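Local coordinates for prolyl 4-hydroxylase (Phytophthora capsici LT1534, PDB 6IUQ), which probably hydroxylates proline residues at carbon 4, as an Fe(II)-dependent oxygenase of the 2-oxoglutarate family built on a double-stranded beta-helix core, at residues G183-L188 / T197-M202; L171-E176 / R224-I229; I40-G45 / K201-V206. One frame throughout, in Å; residues are numbered along the deposited sequence.

Interaction 1 of 3, residues G183-L188 / T197-M202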
loop_
_atom_site.group_PDB
_atom_site.type_symbol
_atom_site.label_atom_id
_atom_site.label_comp_id
_atom_site.label_asym_id
_atom_site.label_seq_id
_atom_site.Cartn_x
_atom_site.Cartn_y
_atom_site.Cartn_z
ATOM N N GLY A 183 2.840 -3.470 -17.305
ATOM C CA GLY A 183 1.822 -3.649 -16.283
ATOM C C GLY A 183 2.434 -3.614 -14.896
ATOM O O GLY A 183 3.530 -3.071 -14.703
ATOM N N GLY A 184 1.738 -4.211 -13.935
ATOM C CA GLY A 184 2.194 -4.221 -12.559
ATOM C C GLY A 184 2.041 -2.920 -11.778
ATOM O O GLY A 184 2.577 -2.808 -10.669
ATOM N N GLU A 185 1.322 -1.944 -12.336
ATOM C CA GLU A 185 1.067 -0.699 -11.619
ATOM C C GLU A 185 0.199 -0.940 -10.391
ATOM O O GLU A 185 -0.591 -1.899 -10.333
ATOM C CB GLU A 185 0.375 0.343 -12.505
ATOM C CG GLU A 185 1.079 0.700 -13.805
ATOM C CD GLU A 185 0.541 -0.076 -14.999
ATOM O OE1 GLU A 185 0.085 -1.229 -14.810
ATOM O OE2 GLU A 185 0.575 0.469 -16.127
ATOM N N VAL A 186 0.353 -0.060 -9.410
ATOM C CA VAL A 186 -0.569 -0.032 -8.297
ATOM C C VAL A 186 -1.575 1.054 -8.627
ATOM O O VAL A 186 -1.196 2.153 -9.037
ATOM C CB VAL A 186 0.134 0.215 -6.941
ATOM C CG1 VAL A 186 0.906 1.518 -6.947
ATOM C CG2 VAL A 186 -0.882 0.184 -5.778
ATOM N N GLN A 187 -2.858 0.706 -8.537
ATOM C CA GLN A 187 -3.930 1.663 -8.764
ATOM C C GLN A 187 -4.523 2.035 -7.418
ATOM O O GLN A 187 -4.996 1.168 -6.673
ATOM C CB GLN A 187 -5.006 1.094 -9.702
ATOM C CG GLN A 187 -6.083 2.101 -10.116
ATOM C CD GLN A 187 -6.961 1.601 -11.275
ATOM O OE1 GLN A 187 -7.487 0.495 -11.244
ATOM N NE2 GLN A 187 -7.091 2.413 -12.303
ATOM N N LEU A 188 -4.465 3.327 -7.104
ATOM C CA LEU A 188 -4.973 3.867 -5.859
ATOM C C LEU A 188 -6.347 4.448 -6.093
ATOM O O LEU A 188 -6.609 5.000 -7.163
ATOM C CB LEU A 188 -4.041 4.957 -5.305
ATOM C CG LEU A 188 -2.545 4.633 -5.231
ATOM C CD1 LEU A 188 -1.745 5.896 -4.895
ATOM C CD2 LEU A 188 -2.264 3.537 -4.222
ATOM N N THR A 197 -3.008 5.830 -11.071
ATOM C CA THR A 197 -2.237 4.676 -11.480
ATOM C C THR A 197 -0.753 5.021 -11.446
ATOM O O THR A 197 -0.312 5.997 -12.049
ATOM C CB THR A 197 -2.672 4.200 -12.854
ATOM O OG1 THR A 197 -4.071 3.908 -12.785
ATOM C CG2 THR A 197 -1.924 2.925 -13.247
ATOM N N VAL A 198 -0.004 4.219 -10.701
ATOM C CA VAL A 198 1.393 4.480 -10.410
ATOM C C VAL A 198 2.271 3.346 -10.949
ATOM O O VAL A 198 2.184 2.208 -10.484
ATOM C CB VAL A 198 1.612 4.639 -8.877
ATOM C CG1 VAL A 198 3.055 5.033 -8.573
ATOM C CG2 VAL A 198 0.634 5.677 -8.320
ATOM N N ALA A 199 3.098 3.649 -11.941
ATOM C CA ALA A 199 3.970 2.642 -12.534
ATOM C C ALA A 199 5.017 2.197 -11.521
ATOM O O ALA A 199 5.510 3.008 -10.747
ATOM C CB ALA A 199 4.640 3.198 -13.803
ATOM N N PRO A 200 5.367 0.910 -11.517
ATOM C CA PRO A 200 6.357 0.428 -10.548
ATOM C C PRO A 200 7.809 0.657 -11.010
ATOM O O PRO A 200 8.575 -0.286 -11.178
ATOM C CB PRO A 200 6.037 -1.062 -10.455
ATOM C CG PRO A 200 5.622 -1.397 -11.860
ATOM C CD PRO A 200 4.864 -0.181 -12.367
ATOM N N LYS A 201 8.181 1.915 -11.209
ATOM C CA LYS A 201 9.521 2.227 -11.685
ATOM C C LYS A 201 10.596 1.982 -10.641
ATOM O O LYS A 201 10.359 2.118 -9.437
ATOM C CB LYS A 201 9.579 3.674 -12.155
ATOM C CG LYS A 201 8.653 3.896 -13.315
ATOM C CD LYS A 201 8.785 5.261 -13.924
ATOM C CE LYS A 201 8.105 5.247 -15.304
ATOM N NZ LYS A 201 7.559 6.574 -15.673
HETATM N N MSE A 202 11.767 1.589 -11.136
HETATM C CA MSE A 202 12.968 1.389 -10.354
HETATM C C MSE A 202 13.207 2.572 -9.414
HETATM O O MSE A 202 13.186 3.727 -9.846
HETATM C CB MSE A 202 14.171 1.203 -11.298
HETATM C CG MSE A 202 15.549 1.065 -10.638
HETATM SE SE MSE A 202 15.694 -0.472 -9.460
HETATM C CE MSE A 202 17.543 -1.039 -9.764
#
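Val186 and Val198 pair near the open end of the hairpin of strands 186-189 and 196-198, an antiparallel hydrogen-bonded pair whose two bonds run both ways: Val198 N reaches Val186 O at 2.9 Å, and Val186 N reaches Val198 O at 3.1 Å. Their side chains lie side by side and point the same way. Val186 turns its CG1 into the crowded position between backbone N and carbonyl carbon (chi1 58°), which lays that methyl against Val198 CB at 3.7 Å. Leu188 crosses obliquely, its CD1 coming 4.2 Å from Val198 CG2, so the contact on the Val186/Val198 face is made by branched apolar side chains.

The other face is more polar. Gln187, with CG anti to its backbone N (chi1 -173°), extends past Thr197 and gives a weak bond from NE2 to Thr197 OG1 at 3.4 Å; its OE1 has a firmer partner in Arg216. Past the last bridge, Glu185 lays CB 3.5 Å from Thr197 CG2, while the bend at chi2 (97°) carries its carboxylate away.

Pro200, the centre of an inverse gamma turn, packs its ring against the Gly184 carbonyl, CG 3.6 Å from Gly184 O. Gly183 and Gly184 both have positive phi, which suits glycine. Farther out, Tyr173 packs on Val186 and Pro200, and Trp178 on Glu185, Ala199 and Pro200. Strand 214-217, which carries the iron ligand His215, pairs with the far edge of strand 186-189. The Val186 side chain, about 7 Å from the iron and not among its ligands His156, Asp158 and His215, probably presents an apolar wall near the metal.

Interaction 2 of 3, residues L171-E176 / R224-I229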
loop_
_atom_site.group_PDB
_atom_site.type_symbol
_atom_site.label_atom_id
_atom_site.label_comp_id
_atom_site.label_asym_id
_atom_site.label_seq_id
_atom_site.Cartn_x
_atom_site.Cartn_y
_atom_site.Cartn_z
ATOM N N LEU A 171 6.075 1.185 -0.162
ATOM C CA LEU A 171 6.422 0.318 -1.280
ATOM C C LEU A 171 7.666 0.827 -1.998
ATOM O O LEU A 171 7.718 1.983 -2.405
ATOM C CB LEU A 171 5.241 0.218 -2.251
ATOM C CG LEU A 171 3.961 -0.456 -1.712
ATOM C CD1 LEU A 171 2.798 -0.230 -2.635
ATOM C CD2 LEU A 171 4.174 -1.943 -1.592
ATOM N N LEU A 172 8.669 -0.031 -2.138
ATOM C CA LEU A 172 9.829 0.271 -2.960
ATOM C C LEU A 172 9.836 -0.591 -4.212
ATOM O O LEU A 172 9.925 -1.826 -4.135
ATOM C CB LEU A 172 11.132 0.060 -2.192
ATOM C CG LEU A 172 12.413 0.189 -3.044
ATOM C CD1 LEU A 172 12.523 1.504 -3.790
ATOM C CD2 LEU A 172 13.658 -0.030 -2.195
ATOM N N TYR A 173 9.740 0.069 -5.364
ATOM C CA TYR A 173 9.691 -0.623 -6.643
ATOM C C TYR A 173 11.083 -0.715 -7.274
ATOM O O TYR A 173 11.907 0.197 -7.156
ATOM C CB TYR A 173 8.695 0.070 -7.586
ATOM C CG TYR A 173 7.270 -0.110 -7.105
ATOM C CD1 TYR A 173 6.706 -1.379 -7.040
ATOM C CD2 TYR A 173 6.513 0.973 -6.670
ATOM C CE1 TYR A 173 5.423 -1.568 -6.585
ATOM C CE2 TYR A 173 5.227 0.798 -6.206
ATOM C CZ TYR A 173 4.686 -0.479 -6.173
ATOM O OH TYR A 173 3.416 -0.692 -5.716
ATOM N N LEU A 174 11.331 -1.835 -7.944
ATOM C CA LEU A 174 12.673 -2.199 -8.348
ATOM C C LEU A 174 12.698 -2.857 -9.725
ATOM O O LEU A 174 13.346 -3.881 -9.916
ATOM C CB LEU A 174 13.291 -3.129 -7.303
ATOM C CG LEU A 174 13.588 -2.519 -5.928
ATOM C CD1 LEU A 174 13.980 -3.563 -4.911
ATOM C CD2 LEU A 174 14.698 -1.501 -6.032
ATOM N N ASN A 175 11.989 -2.262 -10.680
ATOM C CA ASN A 175 11.946 -2.786 -12.041
ATOM C C ASN A 175 12.587 -1.802 -13.023
ATOM O O ASN A 175 11.996 -0.766 -13.355
ATOM C CB ASN A 175 10.494 -3.095 -12.429
ATOM C CG ASN A 175 9.744 -3.832 -11.315
ATOM O OD1 ASN A 175 10.025 -5.008 -11.018
ATOM N ND2 ASN A 175 8.808 -3.133 -10.673
ATOM N N GLU A 176 13.802 -2.100 -13.479
ATOM C CA GLU A 176 14.530 -1.132 -14.304
ATOM C C GLU A 176 14.067 -1.133 -15.752
ATOM O O GLU A 176 13.832 -2.181 -16.348
ATOM C CB GLU A 176 16.038 -1.371 -14.242
ATOM C CG GLU A 176 16.776 -0.104 -13.810
ATOM C CD GLU A 176 18.247 -0.115 -14.141
ATOM O OE1 GLU A 176 18.945 -1.063 -13.719
ATOM O OE2 GLU A 176 18.707 0.842 -14.808
ATOM N N ARG A 224 8.295 -8.834 -11.829
ATOM C CA ARG A 224 8.070 -7.641 -11.014
ATOM C C ARG A 224 8.530 -7.907 -9.587
ATOM O O ARG A 224 8.029 -8.818 -8.921
ATOM C CB ARG A 224 6.580 -7.239 -11.036
ATOM C CG ARG A 224 6.174 -5.958 -10.259
ATOM C CD ARG A 224 4.647 -5.974 -10.033
ATOM N NE ARG A 224 4.016 -4.717 -9.618
ATOM C CZ ARG A 224 3.495 -4.515 -8.406
ATOM N NH1 ARG A 224 3.557 -5.480 -7.492
ATOM N NH2 ARG A 224 2.913 -3.353 -8.099
ATOM N N TYR A 225 9.501 -7.122 -9.132
ATOM C CA TYR A 225 9.948 -7.170 -7.743
ATOM C C TYR A 225 9.451 -5.946 -6.998
ATOM O O TYR A 225 9.443 -4.835 -7.544
ATOM C CB TYR A 225 11.466 -7.223 -7.649
ATOM C CG TYR A 225 12.099 -8.578 -7.853
ATOM C CD1 TYR A 225 12.236 -9.469 -6.791
ATOM C CD2 TYR A 225 12.598 -8.955 -9.091
ATOM C CE1 TYR A 225 12.832 -10.698 -6.966
ATOM C CE2 TYR A 225 13.201 -10.186 -9.276
ATOM C CZ TYR A 225 13.318 -11.051 -8.211
ATOM O OH TYR A 225 13.921 -12.283 -8.382
ATOM N N VAL A 226 9.035 -6.154 -5.752
ATOM C CA VAL A 226 8.661 -5.048 -4.893
ATOM C C VAL A 226 9.071 -5.333 -3.450
ATOM O O VAL A 226 8.997 -6.461 -2.976
ATOM C CB VAL A 226 7.145 -4.747 -4.980
ATOM C CG1 VAL A 226 6.316 -5.992 -4.666
ATOM C CG2 VAL A 226 6.794 -3.603 -4.051
ATOM N N LEU A 227 9.541 -4.307 -2.759
ATOM C CA LEU A 227 9.875 -4.430 -1.348
ATOM C C LEU A 227 8.832 -3.653 -0.570
ATOM O O LEU A 227 8.578 -2.496 -0.864
ATOM C CB LEU A 227 11.296 -3.914 -1.090
ATOM C CG LEU A 227 11.899 -3.843 0.311
ATOM C CD1 LEU A 227 13.430 -3.983 0.186
ATOM C CD2 LEU A 227 11.541 -2.542 1.023
ATOM N N THR A 228 8.208 -4.290 0.411
ATOM C CA THR A 228 7.176 -3.622 1.197
ATOM C C THR A 228 7.576 -3.472 2.653
ATOM O O THR A 228 8.004 -4.421 3.274
ATOM C CB THR A 228 5.844 -4.390 1.144
ATOM O OG1 THR A 228 5.487 -4.625 -0.217
ATOM C CG2 THR A 228 4.737 -3.592 1.836
ATOM N N ILE A 229 7.429 -2.269 3.189
ATOM C CA ILE A 229 7.577 -2.034 4.617
ATOM C C ILE A 229 6.252 -1.523 5.179
ATOM O O ILE A 229 5.650 -0.585 4.633
ATOM C CB ILE A 229 8.687 -1.005 4.916
ATOM C CG1 ILE A 229 10.031 -1.472 4.361
ATOM C CG2 ILE A 229 8.800 -0.753 6.401
ATOM C CD1 ILE A 229 11.117 -0.389 4.408
HETATM O O HOH W 1 2.345 -3.140 -5.209
#
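Tyr225 O lies near the plane of the Tyr173 ring, beyond one edge, and a water sits in that plane at the hydroxyl, 2.7 Å from Tyr173 OH. Arg224 lays one guanidinium face over Tyr173 CE1, with NH2 3.4 Å from that carbon; the two planes are 56° apart, so the groups cross obliquely and do not stack flat. At the guanidinium edge the same water accepts from Arg224 NH2 at 3.0 Å. Val226 CG2 also comes obliquely to the ring, 3.5 Å from Tyr173 CE1.

The Asn175 amide extends the pairing beyond the end of strand 166-173. Its OD1 receives Tyr225 N on a lone pair, in the carbonyl plane, at 2.9 Å, while ND2 is used by Pro200 O. Asparagine suits this place because one short group accepts and donates.

Farther along, the strands are regular. Leu172 and Leu227 exchange two almost straight bonds, Leu172 N to Leu227 O being 2.8 Å, and their side chains lie on the face opposite Tyr173 and Val226. Leu171 CD2 packs 3.3 Å from Thr228 OG1, on the iron-facing side of this core sheet; its side chain is about 6 Å from the metal. On that side a phenol and a guanidinium share one water, and the guanidinium charge may polarise it and could make the Tyr173 hydroxyl somewhat more acidic.

Interaction 3 of 3, residues I40-G45 / K201-V206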
loop_
_atom_site.group_PDB
_atom_site.type_symbol
_atom_site.label_atom_id
_atom_site.label_comp_id
_atom_site.label_asym_id
_atom_site.label_seq_id
_atom_site.Cartn_x
_atom_site.Cartn_y
_atom_site.Cartn_z
ATOM N N ILE A 40 7.467 9.048 -4.410
ATOM C CA ILE A 40 8.813 9.611 -4.370
ATOM C C ILE A 40 9.728 8.916 -5.375
ATOM O O ILE A 40 10.056 7.738 -5.212
ATOM C CB ILE A 40 9.450 9.482 -2.983
ATOM C CG1 ILE A 40 8.414 9.691 -1.881
ATOM C CG2 ILE A 40 10.623 10.463 -2.834
ATOM C CD1 ILE A 40 9.016 9.646 -0.501
ATOM N N ASP A 41 10.133 9.642 -6.412
ATOM C CA ASP A 41 11.004 9.090 -7.433
ATOM C C ASP A 41 12.458 9.205 -7.014
ATOM O O ASP A 41 12.827 10.133 -6.293
ATOM C CB ASP A 41 10.781 9.795 -8.769
ATOM C CG ASP A 41 9.485 9.359 -9.445
ATOM O OD1 ASP A 41 9.263 8.137 -9.591
ATOM O OD2 ASP A 41 8.689 10.239 -9.817
ATOM N N ASP A 42 13.253 8.231 -7.459
ATOM C CA ASP A 42 14.691 8.161 -7.222
ATOM C C ASP A 42 15.046 8.358 -5.745
ATOM O O ASP A 42 15.926 9.136 -5.383
ATOM C CB ASP A 42 15.410 9.176 -8.126
ATOM C CG ASP A 42 15.124 8.925 -9.595
ATOM O OD1 ASP A 42 15.507 7.843 -10.106
ATOM O OD2 ASP A 42 14.502 9.794 -10.247
ATOM N N CYS A 43 14.356 7.618 -4.894
ATOM C CA CYS A 43 14.425 7.839 -3.461
ATOM C C CYS A 43 15.774 7.382 -2.868
ATOM O O CYS A 43 16.450 8.165 -2.220
ATOM C CB CYS A 43 13.238 7.128 -2.797
ATOM S SG CYS A 43 13.118 7.332 -1.019
ATOM N N PHE A 44 16.181 6.137 -3.110
ATOM C CA PHE A 44 17.424 5.625 -2.534
ATOM C C PHE A 44 18.645 5.988 -3.374
ATOM O O PHE A 44 19.771 6.020 -2.867
ATOM C CB PHE A 44 17.366 4.098 -2.363
ATOM C CG PHE A 44 16.429 3.643 -1.281
ATOM C CD1 PHE A 44 15.062 3.594 -1.504
ATOM C CD2 PHE A 44 16.919 3.271 -0.032
ATOM C CE1 PHE A 44 14.178 3.179 -0.486
ATOM C CE2 PHE A 44 16.050 2.850 0.999
ATOM C CZ PHE A 44 14.679 2.805 0.769
ATOM N N GLY A 45 18.420 6.262 -4.655
ATOM C CA GLY A 45 19.513 6.437 -5.593
ATOM C C GLY A 45 19.718 5.128 -6.330
ATOM O O GLY A 45 19.421 4.047 -5.809
ATOM N N LYS A 201 8.181 1.915 -11.209
ATOM C CA LYS A 201 9.521 2.227 -11.685
ATOM C C LYS A 201 10.596 1.982 -10.641
ATOM O O LYS A 201 10.359 2.118 -9.437
ATOM C CB LYS A 201 9.579 3.674 -12.155
ATOM C CG LYS A 201 8.653 3.896 -13.315
ATOM C CD LYS A 201 8.785 5.261 -13.924
ATOM C CE LYS A 201 8.105 5.247 -15.304
ATOM N NZ LYS A 201 7.559 6.574 -15.673
HETATM N N MSE A 202 11.767 1.589 -11.136
HETATM C CA MSE A 202 12.968 1.389 -10.354
HETATM C C MSE A 202 13.207 2.572 -9.414
HETATM O O MSE A 202 13.186 3.727 -9.846
HETATM C CB MSE A 202 14.171 1.203 -11.298
HETATM C CG MSE A 202 15.549 1.065 -10.638
HETATM SE SE MSE A 202 15.694 -0.472 -9.460
HETATM C CE MSE A 202 17.543 -1.039 -9.764
ATOM N N ASP A 203 13.402 2.268 -8.135
ATOM C CA ASP A 203 13.777 3.255 -7.129
ATOM C C ASP A 203 12.657 4.276 -6.878
ATOM O O ASP A 203 12.894 5.389 -6.400
ATOM C CB ASP A 203 15.077 3.959 -7.529
ATOM C CG ASP A 203 15.739 4.643 -6.361
ATOM O OD1 ASP A 203 15.453 4.222 -5.214
ATOM O OD2 ASP A 203 16.523 5.604 -6.575
ATOM N N ARG A 204 11.428 3.882 -7.184
ATOM C CA ARG A 204 10.266 4.674 -6.818
ATOM C C ARG A 204 9.659 4.170 -5.514
ATOM O O ARG A 204 9.457 2.972 -5.335
ATOM C CB ARG A 204 9.219 4.638 -7.932
ATOM C CG ARG A 204 7.874 5.196 -7.518
ATOM C CD ARG A 204 6.950 5.255 -8.716
ATOM N NE ARG A 204 7.201 6.431 -9.547
ATOM C CZ ARG A 204 6.600 6.669 -10.708
ATOM N NH1 ARG A 204 5.720 5.796 -11.213
ATOM N NH2 ARG A 204 6.881 7.785 -11.370
ATOM N N VAL A 205 9.363 5.100 -4.616
ATOM C CA VAL A 205 8.735 4.794 -3.340
ATOM C C VAL A 205 7.295 5.327 -3.311
ATOM O O VAL A 205 7.053 6.492 -3.649
ATOM C CB VAL A 205 9.546 5.398 -2.143
ATOM C CG1 VAL A 205 8.726 5.402 -0.877
ATOM C CG2 VAL A 205 10.825 4.630 -1.926
ATOM N N VAL A 206 6.341 4.476 -2.935
ATOM C CA VAL A 206 4.975 4.933 -2.673
ATOM C C VAL A 206 4.673 4.745 -1.189
ATOM O O VAL A 206 4.940 3.684 -0.630
ATOM C CB VAL A 206 3.926 4.179 -3.507
ATOM C CG1 VAL A 206 2.536 4.813 -3.309
ATOM C CG2 VAL A 206 4.292 4.181 -4.978
HETATM O O HOH W 2 17.414 6.340 -8.978
HETATM O O HOH W 3 12.453 6.475 -9.385
#
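Asp203 sets CG anti to its backbone N (chi1 -162°), which aims the carboxylate at the backbone of the facing loop, and Arg204 bends at chi3 (-81°), which swings its guanidinium alongside Asp41. Each Asp203 oxygen takes one amide on its syn lone pair: Phe44 N lies 2.9 Å from Asp203 OD1, and Gly45 N lies 2.8 Å from Asp203 OD2. A short acid is well fitted to hold these two successive amides. The one before them, Cys43 N, bonds instead to the backbone carbonyl, 3.1 Å from Asp203 O. Asp42 OD1 is 4.3 Å from Asp203 OD2, close enough for like charges to matter, and a water donates to both.

Asp203 is the third residue of a type II beta turn from Lys201 to Arg204, and has the positive phi (67°) of that place. The turn leads into strand 204-209 of the core sheet of the double-stranded beta-helix, where strand 37-40 joins as the edge strand: Ile40 and Val205 form a hydrogen-bonded antiparallel pair, with Ile40 N 2.7 Å from Val205 O. Gly45 is the N-cap of helix 46-61; this helix end and the two amide bonds would tend to favour the ionised form of Asp203, while the charge of Asp42 would oppose it.

Beneath the polar layer, Val205 CG2 packs 3.6 Å from Cys43 CB and meets the edge of the Phe44 ring, which also packs edge-to-face with Trp48. On the outer side Arg204 forms a side-on salt bridge with Asp41: NE is 2.7 Å and NH2 3.0 Å from Asp41 OD1. Lys201 CD lies over one guanidinium face, toward its rim, and NH1 bonds to Ala199 O.

How the interactions relate
From the N terminus, 40-45 begins on the last residue of strand 37-40 and waits until 201-206 for its partner, so interaction 3 closes the longest loop. Within that loop 171-176 takes up the end of strand 166-173, and its partner 224-229 comes after 201-206; interactions 2 and 3 therefore cross. Interaction 1, between 183-188 and 197-202, nests inside the loop of interaction 2, and its second segment overlaps that of interaction 3 at Lys201 and Met202. Interactions 2 and 3 tie neighbouring strands of the larger sheet, Tyr173 O meeting Asp203 N, while interaction 1 belongs to the smaller sheet, which packs against the larger where Val198 touches Val206.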